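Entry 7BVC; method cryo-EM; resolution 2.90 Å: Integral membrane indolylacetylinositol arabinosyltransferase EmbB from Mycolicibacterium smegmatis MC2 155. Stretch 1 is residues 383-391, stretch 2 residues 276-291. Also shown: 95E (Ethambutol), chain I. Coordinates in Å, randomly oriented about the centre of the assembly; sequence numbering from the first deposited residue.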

ATOM      1  N   PRO B 383      -5.059  21.403  10.112  1.00 43.85           N
ATOM      2  CA  PRO B 383      -4.044  20.665   9.352  1.00 43.85           C
ATOM      3  C   PRO B 383      -4.322  20.540   7.863  1.00 43.85           C
ATOM      4  O   PRO B 383      -3.471  20.004   7.144  1.00 43.85           O
ATOM      5  CB  PRO B 383      -4.066  19.288  10.020  1.00 43.85           C
ATOM      6  CG  PRO B 383      -5.479  19.114  10.391  1.00 43.85           C
ATOM      7  CD  PRO B 383      -5.978  20.475  10.801  1.00 43.85           C
ATOM      8  N   PHE B 384      -5.466  21.007   7.371  1.00 46.79           N
ATOM      9  CA  PHE B 384      -5.857  20.757   5.988  1.00 46.79           C
ATOM     10  C   PHE B 384      -6.009  22.024   5.163  1.00 46.79           C
ATOM     11  O   PHE B 384      -5.468  22.101   4.055  1.00 46.79           O
ATOM     12  CB  PHE B 384      -7.172  19.960   5.956  1.00 46.79           C
ATOM     13  CG  PHE B 384      -7.007  18.500   6.261  1.00 46.79           C
ATOM     14  CD1 PHE B 384      -6.345  17.666   5.381  1.00 46.79           C
ATOM     15  CD2 PHE B 384      -7.521  17.961   7.426  1.00 46.79           C
ATOM     16  CE1 PHE B 384      -6.195  16.324   5.660  1.00 46.79           C
ATOM     17  CE2 PHE B 384      -7.374  16.622   7.708  1.00 46.79           C
ATOM     18  CZ  PHE B 384      -6.710  15.803   6.823  1.00 46.79           C
ATOM     19  N   ASN B 385      -6.732  23.022   5.664  1.00 45.38           N
ATOM     20  CA  ASN B 385      -7.181  24.154   4.860  1.00 45.38           C
ATOM     21  C   ASN B 385      -6.414  25.437   5.170  1.00 45.38           C
ATOM     22  O   ASN B 385      -6.988  26.526   5.197  1.00 45.38           O
ATOM     23  CB  ASN B 385      -8.677  24.379   5.048  1.00 45.38           C
ATOM     24  CG  ASN B 385      -9.481  23.109   4.868  1.00 45.38           C
ATOM     25  OD1 ASN B 385      -9.026  22.161   4.235  1.00 45.38           O
ATOM     26  ND2 ASN B 385     -10.682  23.085   5.429  1.00 45.38           N
ATOM     27  N   ASN B 386      -5.109  25.330   5.404  1.00 47.95           N
ATOM     28  CA  ASN B 386      -4.278  26.501   5.644  1.00 47.95           C
ATOM     29  C   ASN B 386      -3.317  26.793   4.501  1.00 47.95           C
ATOM     30  O   ASN B 386      -2.573  27.775   4.570  1.00 47.95           O
ATOM     31  CB  ASN B 386      -3.492  26.337   6.949  1.00 47.95           C
ATOM     32  CG  ASN B 386      -2.987  27.656   7.492  1.00 47.95           C
ATOM     33  OD1 ASN B 386      -3.512  28.716   7.159  1.00 47.95           O
ATOM     34  ND2 ASN B 386      -1.960  27.598   8.327  1.00 47.95           N
ATOM     35  N   GLY B 387      -3.314  25.981   3.455  1.00 50.26           N
ATOM     36  CA  GLY B 387      -2.442  26.176   2.310  1.00 50.26           C
ATOM     37  C   GLY B 387      -3.153  26.871   1.170  1.00 50.26           C
ATOM     38  O   GLY B 387      -3.881  27.847   1.369  1.00 50.26           O
ATOM     39  N   LEU B 388      -2.934  26.366  -0.042  1.00 51.00           N
ATOM     40  CA  LEU B 388      -3.607  26.874  -1.227  1.00 51.00           C
ATOM     41  C   LEU B 388      -4.545  25.861  -1.866  1.00 51.00           C
ATOM     42  O   LEU B 388      -5.220  26.201  -2.844  1.00 51.00           O
ATOM     43  CB  LEU B 388      -2.580  27.342  -2.267  1.00 51.00           C
ATOM     44  CG  LEU B 388      -1.880  28.667  -1.959  1.00 51.00           C
ATOM     45  CD1 LEU B 388      -0.745  28.916  -2.931  1.00 51.00           C
ATOM     46  CD2 LEU B 388      -2.875  29.809  -1.998  1.00 51.00           C
ATOM     47  N   ARG B 389      -4.595  24.635  -1.354  1.00 57.60           N
ATOM     48  CA  ARG B 389      -5.568  23.668  -1.839  1.00 57.60           C
ATOM     49  C   ARG B 389      -6.980  24.205  -1.621  1.00 57.60           C
ATOM     50  O   ARG B 389      -7.280  24.754  -0.554  1.00 57.60           O
ATOM     51  CB  ARG B 389      -5.398  22.330  -1.119  1.00 57.60           C
ATOM     52  CG  ARG B 389      -4.226  21.503  -1.608  1.00 57.60           C
ATOM     53  CD  ARG B 389      -4.511  20.905  -2.971  1.00 57.60           C
ATOM     54  NE  ARG B 389      -5.584  19.919  -2.923  1.00 57.60           N
ATOM     55  CZ  ARG B 389      -5.396  18.607  -3.008  1.00 57.60           C
ATOM     56  NH1 ARG B 389      -4.171  18.118  -3.144  1.00 57.60           N
ATOM     57  NH2 ARG B 389      -6.431  17.781  -2.955  1.00 57.60           N
ATOM     58  N   PRO B 390      -7.874  24.064  -2.603  1.00 56.16           N
ATOM     59  CA  PRO B 390      -9.215  24.649  -2.513  1.00 56.16           C
ATOM     60  C   PRO B 390     -10.229  23.749  -1.810  1.00 56.16           C
ATOM     61  O   PRO B 390     -11.283  23.418  -2.359  1.00 56.16           O
ATOM     62  CB  PRO B 390      -9.582  24.868  -3.983  1.00 56.16           C
ATOM     63  CG  PRO B 390      -8.908  23.736  -4.682  1.00 56.16           C
ATOM     64  CD  PRO B 390      -7.647  23.419  -3.907  1.00 56.16           C
ATOM     65  N   GLU B 391      -9.917  23.344  -0.580  1.00 55.11           N
ATOM     66  CA  GLU B 391     -10.858  22.569   0.216  1.00 55.11           C
ATOM     67  C   GLU B 391     -11.724  23.444   1.109  1.00 55.11           C
ATOM     68  O   GLU B 391     -12.916  23.159   1.281  1.00 55.11           O
ATOM     69  CB  GLU B 391     -10.111  21.547   1.076  1.00 55.11           C
ATOM     70  CG  GLU B 391      -9.121  20.691   0.306  1.00 55.11           C
ATOM     71  CD  GLU B 391      -9.794  19.755  -0.674  1.00 55.11           C
ATOM     72  OE1 GLU B 391     -10.961  19.381  -0.436  1.00 55.11           O
ATOM     73  OE2 GLU B 391      -9.158  19.390  -1.685  1.00 55.11           O
TER
HETATM   74  C2  95E I1203      -3.210  19.320 -10.019  1.00 52.87           C
HETATM   75  O12 95E I1203      -0.088  14.817  -3.577  1.00 52.87           O
HETATM   76  C11 95E I1203      -0.681  15.687  -4.500  1.00 52.87           C
HETATM   77  C10 95E I1203      -0.199  15.333  -5.902  1.00 52.87           C
HETATM   78  C13 95E I1203       1.298  15.076  -5.884  1.00 52.87           C
HETATM   79  C14 95E I1203       1.647  13.604  -6.036  1.00 52.87           C
HETATM   80  N9  95E I1203      -0.450  16.449  -6.790  1.00 52.87           N
HETATM   81  C8  95E I1203      -1.870  16.737  -6.809  1.00 52.87           C
HETATM   82  C7  95E I1203      -2.249  17.514  -8.064  1.00 52.87           C
HETATM   83  N6  95E I1203      -2.607  18.871  -7.695  1.00 52.87           N
HETATM   84  C3  95E I1203      -3.647  19.382  -8.564  1.00 52.87           C
HETATM   85  O1  95E I1203      -4.083  20.123 -10.756  1.00 52.87           O
HETATM   86  C4  95E I1203      -3.928  20.835  -8.197  1.00 52.87           C
HETATM   87  C5  95E I1203      -4.281  21.011  -6.719  1.00 52.87           C
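Stretch 2 (276-291) WYVIGANSSDDGYILQ

Stretch 2 enters as the last turn of a helix, Trp-276 to Ile-279, leaves helical geometry at Gly-280, runs extended from Gly-280 to Ser-283, then turns through Ser-284 and Asp-285 and is helical again by Gly-287. Stretch 1 has no regular secondary structure. The backbones of the two stretches pass nearest at Gly-387 and Ser-283, whose CA atoms lie 4.3 Å apart; here the two segments run in roughly the same direction.

Asn-386 covers the most surface. Its CA-to-CB bond points toward stretch 2, with chi1 in the t well. An amide suits this place because its ND2 can donate two hydrogens: one bond goes to Trp-276 O at 3.2 Å, and a weak one to Ala-281 O at 2.5 Å.

Gly-387 follows. A CB here would collide with Ser-283 CB and Asp-286 OD1, so the bare backbone permits the close approach.

Leu-388 is held at both backbone and side chain. Its N donates to Asp-286 OD1 at 3.2 Å, while its CB lies 4.2 Å from Ile-289 CD1, an apolar contact with the second helix.

Arg-389 leaves sideways, but its long side chain brings NH1 to 2.8 Å from Asp-285 OD2, a salt bridge met at the guanidinium edge. Ethambutol lies beside this pair, its C11 3.0 Å from Asp-285 OD2 and its C5 3.8 Å from Arg-389 CD.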

ATOM      1  N   TRP B 276      -2.894  30.971  13.911  1.00 42.74           N
ATOM      2  CA  TRP B 276      -2.528  29.829  13.086  1.00 42.74           C
ATOM      3  C   TRP B 276      -2.348  30.228  11.630  1.00 42.74           C
ATOM      4  O   TRP B 276      -1.639  29.539  10.892  1.00 42.74           O
ATOM      5  CB  TRP B 276      -3.590  28.738  13.201  1.00 42.74           C
ATOM      6  CG  TRP B 276      -3.280  27.513  12.410  1.00 42.74           C
ATOM      7  CD1 TRP B 276      -3.737  27.205  11.165  1.00 42.74           C
ATOM      8  CD2 TRP B 276      -2.444  26.423  12.813  1.00 42.74           C
ATOM      9  NE1 TRP B 276      -3.237  25.992  10.764  1.00 42.74           N
ATOM     10  CE2 TRP B 276      -2.440  25.492  11.759  1.00 42.74           C
ATOM     11  CE3 TRP B 276      -1.701  26.146  13.961  1.00 42.74           C
ATOM     12  CZ2 TRP B 276      -1.724  24.303  11.819  1.00 42.74           C
ATOM     13  CZ3 TRP B 276      -0.992  24.969  14.018  1.00 42.74           C
ATOM     14  CH2 TRP B 276      -1.007  24.060  12.956  1.00 42.74           C
ATOM     15  N   TYR B 277      -2.979  31.322  11.202  1.00 43.73           N
ATOM     16  CA  TYR B 277      -2.740  31.837   9.861  1.00 43.73           C
ATOM     17  C   TYR B 277      -1.315  32.349   9.703  1.00 43.73           C
ATOM     18  O   TYR B 277      -0.791  32.385   8.584  1.00 43.73           O
ATOM     19  CB  TYR B 277      -3.746  32.944   9.549  1.00 43.73           C
ATOM     20  CG  TYR B 277      -3.543  33.616   8.214  1.00 43.73           C
ATOM     21  CD1 TYR B 277      -3.894  32.978   7.034  1.00 43.73           C
ATOM     22  CD2 TYR B 277      -3.008  34.891   8.134  1.00 43.73           C
ATOM     23  CE1 TYR B 277      -3.710  33.588   5.816  1.00 43.73           C
ATOM     24  CE2 TYR B 277      -2.821  35.509   6.918  1.00 43.73           C
ATOM     25  CZ  TYR B 277      -3.175  34.853   5.763  1.00 43.73           C
ATOM     26  OH  TYR B 277      -2.991  35.467   4.549  1.00 43.73           O
ATOM     27  N   VAL B 278      -0.672  32.733  10.799  1.00 41.90           N
ATOM     28  CA  VAL B 278       0.677  33.287  10.769  1.00 41.90           C
ATOM     29  C   VAL B 278       1.729  32.232  11.085  1.00 41.90           C
ATOM     30  O   VAL B 278       2.690  32.063  10.335  1.00 41.90           O
ATOM     31  CB  VAL B 278       0.783  34.487  11.734  1.00 41.90           C
ATOM     32  CG1 VAL B 278       2.169  35.096  11.667  1.00 41.90           C
ATOM     33  CG2 VAL B 278      -0.273  35.524  11.403  1.00 41.90           C
ATOM     34  N   ILE B 279       1.567  31.507  12.196  1.00 42.68           N
ATOM     35  CA  ILE B 279       2.581  30.555  12.638  1.00 42.68           C
ATOM     36  C   ILE B 279       2.261  29.123  12.240  1.00 42.68           C
ATOM     37  O   ILE B 279       3.082  28.228  12.479  1.00 42.68           O
ATOM     38  CB  ILE B 279       2.789  30.632  14.163  1.00 42.68           C
ATOM     39  CG1 ILE B 279       1.670  29.884  14.888  1.00 42.68           C
ATOM     40  CG2 ILE B 279       2.857  32.077  14.622  1.00 42.68           C
ATOM     41  CD1 ILE B 279       1.869  29.783  16.376  1.00 42.68           C
ATOM     42  N   GLY B 280       1.107  28.876  11.633  1.00 44.16           N
ATOM     43  CA  GLY B 280       0.678  27.516  11.387  1.00 44.16           C
ATOM     44  C   GLY B 280       1.292  26.899  10.147  1.00 44.16           C
ATOM     45  O   GLY B 280       1.962  27.551   9.350  1.00 44.16           O
ATOM     46  N   ALA B 281       1.043  25.602   9.995  1.00 47.11           N
ATOM     47  CA  ALA B 281       1.557  24.847   8.865  1.00 47.11           C
ATOM     48  C   ALA B 281       0.778  25.182   7.596  1.00 47.11           C
ATOM     49  O   ALA B 281      -0.212  25.918   7.612  1.00 47.11           O
ATOM     50  CB  ALA B 281       1.485  23.349   9.149  1.00 47.11           C
ATOM     51  N   ASN B 282       1.238  24.626   6.483  1.00 50.43           N
ATOM     52  CA  ASN B 282       0.607  24.796   5.183  1.00 50.43           C
ATOM     53  C   ASN B 282       0.285  23.429   4.590  1.00 50.43           C
ATOM     54  O   ASN B 282       0.641  22.385   5.142  1.00 50.43           O
ATOM     55  CB  ASN B 282       1.507  25.599   4.241  1.00 50.43           C
ATOM     56  CG  ASN B 282       1.799  26.987   4.761  1.00 50.43           C
ATOM     57  OD1 ASN B 282       1.016  27.559   5.517  1.00 50.43           O
ATOM     58  ND2 ASN B 282       2.932  27.543   4.354  1.00 50.43           N
ATOM     59  N   SER B 283      -0.394  23.441   3.448  1.00 53.86           N
ATOM     60  CA  SER B 283      -0.728  22.210   2.745  1.00 53.86           C
ATOM     61  C   SER B 283       0.506  21.704   2.002  1.00 53.86           C
ATOM     62  O   SER B 283       1.603  22.256   2.118  1.00 53.86           O
ATOM     63  CB  SER B 283      -1.909  22.439   1.804  1.00 53.86           C
ATOM     64  OG  SER B 283      -3.086  22.755   2.526  1.00 53.86           O
ATOM     65  N   SER B 284       0.337  20.641   1.221  1.00 56.27           N
ATOM     66  CA  SER B 284       1.424  20.098   0.418  1.00 56.27           C
ATOM     67  C   SER B 284       1.455  20.645  -1.001  1.00 56.27           C
ATOM     68  O   SER B 284       2.542  20.826  -1.557  1.00 56.27           O
ATOM     69  CB  SER B 284       1.329  18.569   0.363  1.00 56.27           C
ATOM     70  OG  SER B 284       0.159  18.155  -0.317  1.00 56.27           O
ATOM     71  N   ASP B 285       0.300  20.912  -1.599  1.00 57.76           N
ATOM     72  CA  ASP B 285       0.228  21.433  -2.963  1.00 57.76           C
ATOM     73  C   ASP B 285       0.058  22.953  -2.960  1.00 57.76           C
ATOM     74  O   ASP B 285      -0.904  23.500  -3.494  1.00 57.76           O
ATOM     75  CB  ASP B 285      -0.903  20.752  -3.723  1.00 57.76           C
ATOM     76  CG  ASP B 285      -0.626  19.291  -3.980  1.00 57.76           C
ATOM     77  OD1 ASP B 285       0.560  18.923  -4.101  1.00 57.76           O
ATOM     78  OD2 ASP B 285      -1.590  18.508  -4.060  1.00 57.76           O
ATOM     79  N   ASP B 286       1.015  23.637  -2.341  1.00 54.57           N
ATOM     80  CA  ASP B 286       1.071  25.092  -2.383  1.00 54.57           C
ATOM     81  C   ASP B 286       2.019  25.607  -3.452  1.00 54.57           C
ATOM     82  O   ASP B 286       1.662  26.515  -4.207  1.00 54.57           O
ATOM     83  CB  ASP B 286       1.497  25.653  -1.025  1.00 54.57           C
ATOM     84  CG  ASP B 286       0.513  25.334   0.071  1.00 54.57           C
ATOM     85  OD1 ASP B 286      -0.385  24.499  -0.160  1.00 54.57           O
ATOM     86  OD2 ASP B 286       0.632  25.928   1.161  1.00 54.57           O
ATOM     87  N   GLY B 287       3.224  25.042  -3.528  1.00 51.84           N
ATOM     88  CA  GLY B 287       4.129  25.409  -4.602  1.00 51.84           C
ATOM     89  C   GLY B 287       3.588  25.029  -5.962  1.00 51.84           C
ATOM     90  O   GLY B 287       3.776  25.753  -6.941  1.00 51.84           O
ATOM     91  N   TYR B 288       2.853  23.912  -6.005  1.00 51.02           N
ATOM     92  CA  TYR B 288       2.245  23.415  -7.269  1.00 51.02           C
ATOM     93  C   TYR B 288       1.277  24.466  -7.830  1.00 51.02           C
ATOM     94  O   TYR B 288       1.364  24.771  -9.038  1.00 51.02           O
ATOM     95  CB  TYR B 288       1.535  22.078  -7.031  1.00 51.02           C
ATOM     96  CG  TYR B 288       1.267  21.276  -8.279  1.00 51.02           C
ATOM     97  CD1 TYR B 288       2.069  20.202  -8.625  1.00 51.02           C
ATOM     98  CD2 TYR B 288       0.209  21.589  -9.116  1.00 51.02           C
ATOM     99  CE1 TYR B 288       1.831  19.459  -9.770  1.00 51.02           C
ATOM    100  CE2 TYR B 288      -0.045  20.857 -10.265  1.00 51.02           C
ATOM    101  CZ  TYR B 288       0.769  19.787 -10.593  1.00 51.02           C
ATOM    102  OH  TYR B 288       0.525  19.062 -11.722  1.00 51.02           O
ATOM    103  N   ILE B 289       0.388  24.997  -6.984  1.00 48.75           N
ATOM    104  CA  ILE B 289      -0.585  25.994  -7.412  1.00 48.75           C
ATOM    105  C   ILE B 289       0.071  27.353  -7.617  1.00 48.75           C
ATOM    106  O   ILE B 289      -0.314  28.104  -8.521  1.00 48.75           O
ATOM    107  CB  ILE B 289      -1.738  26.065  -6.397  1.00 48.75           C
ATOM    108  CG1 ILE B 289      -2.410  24.699  -6.275  1.00 48.75           C
ATOM    109  CG2 ILE B 289      -2.752  27.118  -6.799  1.00 48.75           C
ATOM    110  CD1 ILE B 289      -3.622  24.695  -5.390  1.00 48.75           C
ATOM    111  N   LEU B 290       1.073  27.692  -6.804  1.00 47.07           N
ATOM    112  CA  LEU B 290       1.744  28.976  -6.978  1.00 47.07           C
ATOM    113  C   LEU B 290       2.462  29.046  -8.318  1.00 47.07           C
ATOM    114  O   LEU B 290       2.395  30.065  -9.015  1.00 47.07           O
ATOM    115  CB  LEU B 290       2.723  29.223  -5.832  1.00 47.07           C
ATOM    116  CG  LEU B 290       3.190  30.673  -5.708  1.00 47.07           C
ATOM    117  CD1 LEU B 290       2.012  31.582  -5.420  1.00 47.07           C
ATOM    118  CD2 LEU B 290       4.249  30.811  -4.635  1.00 47.07           C
ATOM    119  N   GLN B 291       3.151  27.969  -8.704  1.00 47.60           N
ATOM    120  CA  GLN B 291       3.822  27.960  -9.998  1.00 47.60           C
ATOM    121  C   GLN B 291       2.823  27.870 -11.140  1.00 47.60           C
ATOM    122  O   GLN B 291       3.083  28.397 -12.227  1.00 47.60           O
ATOM    123  CB  GLN B 291       4.821  26.807 -10.074  1.00 47.60           C
ATOM    124  CG  GLN B 291       5.848  26.802  -8.957  1.00 47.60           C
ATOM    125  CD  GLN B 291       6.557  28.129  -8.812  1.00 47.60           C
ATOM    126  OE1 GLN B 291       6.608  28.704  -7.727  1.00 47.60           O
ATOM    127  NE2 GLN B 291       7.113  28.620  -9.908  1.00 47.60           N
TER